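Local coordinates for twin-arginine translocation pathway signal protein (Burkholderia phytofirmans, PDB 2RJO) that probably serves as a periplasmic sugar-binding protein, holding beta-D-galactopyranose between the two lobes of a periplasmic binding protein fold, at residues V66-P71 with Y90-W95. Residues are numbered along the deposited sequence; the frame is centred on the assembly and turned at random.
Sequences VLNVDP and YVTTIW. With GAL (beta-D-galactopyranose), chain B.
Leu67 and Val69 exchange backbone hydrogen bonds with Tyr90, Thr92 and Ile94 in a parallel ladder whose strands, 66-69 and 90-94, run 10° apart and are joined by four such bonds. Three of these are nearly straight, among them Leu67 N to Tyr90 O at 2.9 Å; the last, Ile94 N to Val69 O, is more bent, with 135° at the hydrogen, where the pairing ends. On the face turned to helix 74-87, Val91 CG2, anti to its backbone N, sits beside Leu67 CD2 and 3.8 Å from Val69 CG1. Farther along, Thr93 CG2 meets Pro71 CD. On the opposite face, Asn68 OD1, buried and without a hydrogen-bond partner in the model, lies 3.4 Å from Ile94 CG1 and near Thr92 CG2, whereas ND2 of the same amide is held by the carbonyls of Leu256 and Gly257 in helix 253-268. Strand 65-69, helix 74-87 and strand 90-94 form a beta-alpha-beta crossover of the Rossmann-like lobe, and here, as in other periplasmic binding proteins, the sugar site lies at the C-terminal ends of the strands. Asp70 and Trp95 leave these ends together. Asp70 accepts a 2.8 Å hydrogen bond from galactose O6 at OD1, while OD2 is bonded by Tyr20 OH and lies 3.3 Å from Trp95 CD1, at the indole edge. The carboxylate and ring planes are 46° apart. Galactose C4 rests 3.8 Å above one face of the Trp95 indole, offset toward the rim, and Trp95 NE1 donates to Tyr19 OH.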
loop_
_atom_site.group_PDB
_atom_site.type_symbol
_atom_site.label_atom_id
_atom_site.label_comp_id
_atom_site.label_asym_id
_atom_site.label_seq_id
_atom_site.Cartn_x
_atom_site.Cartn_y
_atom_site.Cartn_z
ATOM N N VAL A 66 -12.868 15.592 6.174
ATOM C CA VAL A 66 -11.868 14.707 6.753
ATOM C C VAL A 66 -11.383 13.816 5.613
ATOM O O VAL A 66 -12.128 12.982 5.101
ATOM C CB VAL A 66 -12.449 13.818 7.870
ATOM C CG1 VAL A 66 -11.397 12.825 8.344
ATOM C CG2 VAL A 66 -12.906 14.681 9.034
ATOM N N LEU A 67 -10.129 14.004 5.226
ATOM C CA LEU A 67 -9.538 13.262 4.125
ATOM C C LEU A 67 -8.503 12.203 4.503
ATOM O O LEU A 67 -7.611 12.455 5.313
ATOM C CB LEU A 67 -8.901 14.257 3.159
ATOM C CG LEU A 67 -8.187 13.670 1.947
ATOM C CD1 LEU A 67 -9.217 13.029 1.042
ATOM C CD2 LEU A 67 -7.438 14.758 1.219
ATOM N N ASN A 68 -8.635 11.017 3.912
ATOM C CA ASN A 68 -7.686 9.923 4.121
ATOM C C ASN A 68 -7.131 9.661 2.731
ATOM O O ASN A 68 -7.800 9.043 1.903
ATOM C CB ASN A 68 -8.383 8.666 4.650
ATOM C CG ASN A 68 -7.406 7.533 4.911
ATOM O OD1 ASN A 68 -6.212 7.768 5.066
ATOM N ND2 ASN A 68 -7.911 6.302 4.979
ATOM N N VAL A 69 -5.913 10.130 2.476
ATOM C CA VAL A 69 -5.319 10.003 1.149
ATOM C C VAL A 69 -3.993 9.260 1.003
ATOM O O VAL A 69 -3.098 9.358 1.845
ATOM C CB VAL A 69 -5.141 11.413 0.519
ATOM C CG1 VAL A 69 -4.257 12.273 1.423
ATOM C CG2 VAL A 69 -4.529 11.310 -0.875
ATOM N N ASP A 70 -3.893 8.526 -0.100
ATOM C CA ASP A 70 -2.708 7.765 -0.486
ATOM C C ASP A 70 -2.180 8.602 -1.665
ATOM O O ASP A 70 -2.617 8.422 -2.798
ATOM C CB ASP A 70 -3.131 6.369 -0.976
ATOM C CG ASP A 70 -1.951 5.494 -1.404
ATOM O OD1 ASP A 70 -0.906 6.028 -1.836
ATOM O OD2 ASP A 70 -2.079 4.253 -1.324
ATOM N N PRO A 71 -1.257 9.550 -1.403
ATOM C CA PRO A 71 -0.695 10.403 -2.457
ATOM C C PRO A 71 -0.124 9.637 -3.646
ATOM O O PRO A 71 0.666 8.711 -3.471
ATOM C CB PRO A 71 0.379 11.200 -1.716
ATOM C CG PRO A 71 -0.211 11.349 -0.361
ATOM C CD PRO A 71 -0.717 9.943 -0.091
ATOM N N TYR A 90 -9.056 18.258 8.004
ATOM C CA TYR A 90 -8.131 17.331 8.651
ATOM C C TYR A 90 -7.747 16.235 7.665
ATOM O O TYR A 90 -8.610 15.686 6.973
ATOM C CB TYR A 90 -8.792 16.727 9.885
ATOM C CG TYR A 90 -8.976 17.731 11.000
ATOM C CD1 TYR A 90 -8.066 17.800 12.047
ATOM C CD2 TYR A 90 -10.004 18.677 10.957
ATOM C CE1 TYR A 90 -8.157 18.784 13.021
ATOM C CE2 TYR A 90 -10.104 19.675 11.932
ATOM C CZ TYR A 90 -9.168 19.719 12.961
ATOM O OH TYR A 90 -9.221 20.704 13.921
ATOM N N VAL A 91 -6.461 15.901 7.606
ATOM C CA VAL A 91 -6.010 14.897 6.652
ATOM C C VAL A 91 -5.025 13.877 7.201
ATOM O O VAL A 91 -4.187 14.189 8.045
ATOM C CB VAL A 91 -5.352 15.584 5.439
ATOM C CG1 VAL A 91 -4.107 16.347 5.895
ATOM C CG2 VAL A 91 -4.991 14.554 4.374
ATOM N N THR A 92 -5.138 12.656 6.694
ATOM C CA THR A 92 -4.263 11.559 7.075
ATOM C C THR A 92 -3.605 11.067 5.790
ATOM O O THR A 92 -4.266 10.930 4.764
ATOM C CB THR A 92 -5.062 10.403 7.730
ATOM O OG1 THR A 92 -5.381 10.757 9.080
ATOM C CG2 THR A 92 -4.255 9.104 7.733
ATOM N N THR A 93 -2.303 10.818 5.854
ATOM C CA THR A 93 -1.554 10.348 4.691
ATOM C C THR A 93 -1.210 8.868 4.799
ATOM O O THR A 93 -0.993 8.351 5.889
ATOM C CB THR A 93 -0.247 11.158 4.513
ATOM O OG1 THR A 93 -0.563 12.452 3.994
ATOM C CG2 THR A 93 0.685 10.466 3.543
ATOM N N ILE A 94 -1.161 8.198 3.653
ATOM C CA ILE A 94 -0.836 6.781 3.605
ATOM C C ILE A 94 0.268 6.524 2.583
ATOM O O ILE A 94 0.158 6.950 1.440
ATOM C CB ILE A 94 -2.052 5.928 3.172
ATOM C CG1 ILE A 94 -3.293 6.307 3.983
ATOM C CG2 ILE A 94 -1.743 4.452 3.373
ATOM C CD1 ILE A 94 -3.203 5.932 5.442
ATOM N N TRP A 95 1.328 5.837 2.999
ATOM C CA TRP A 95 2.421 5.474 2.097
ATOM C C TRP A 95 3.383 6.547 1.583
ATOM O O TRP A 95 4.561 6.535 1.926
ATOM C CB TRP A 95 1.867 4.734 0.866
ATOM C CG TRP A 95 1.324 3.332 1.113
ATOM C CD1 TRP A 95 0.093 2.862 0.765
ATOM C CD2 TRP A 95 2.000 2.237 1.754
ATOM N NE1 TRP A 95 -0.045 1.547 1.150
ATOM C CE2 TRP A 95 1.109 1.139 1.757
ATOM C CE3 TRP A 95 3.266 2.078 2.323
ATOM C CZ2 TRP A 95 1.450 -0.099 2.311
ATOM C CZ3 TRP A 95 3.603 0.837 2.879
ATOM C CH2 TRP A 95 2.698 -0.225 2.865
HETATM C C1 GAL B . -0.423 0.595 -4.613
HETATM C C2 GAL B . 0.277 -0.657 -4.036
HETATM C C3 GAL B . 0.489 -0.451 -2.520
HETATM C C4 GAL B . 1.355 0.803 -2.310
HETATM C C5 GAL B . 0.589 1.995 -2.949
HETATM C C6 GAL B . 1.417 3.250 -2.769
HETATM O O1 GAL B . -0.607 0.416 -6.029
HETATM O O2 GAL B . -0.545 -1.804 -4.246
HETATM O O3 GAL B . 1.159 -1.579 -1.960
HETATM O O4 GAL B . 2.601 0.621 -2.982
HETATM O O5 GAL B . 0.397 1.776 -4.385
HETATM O O6 GAL B . 0.701 4.324 -3.349
#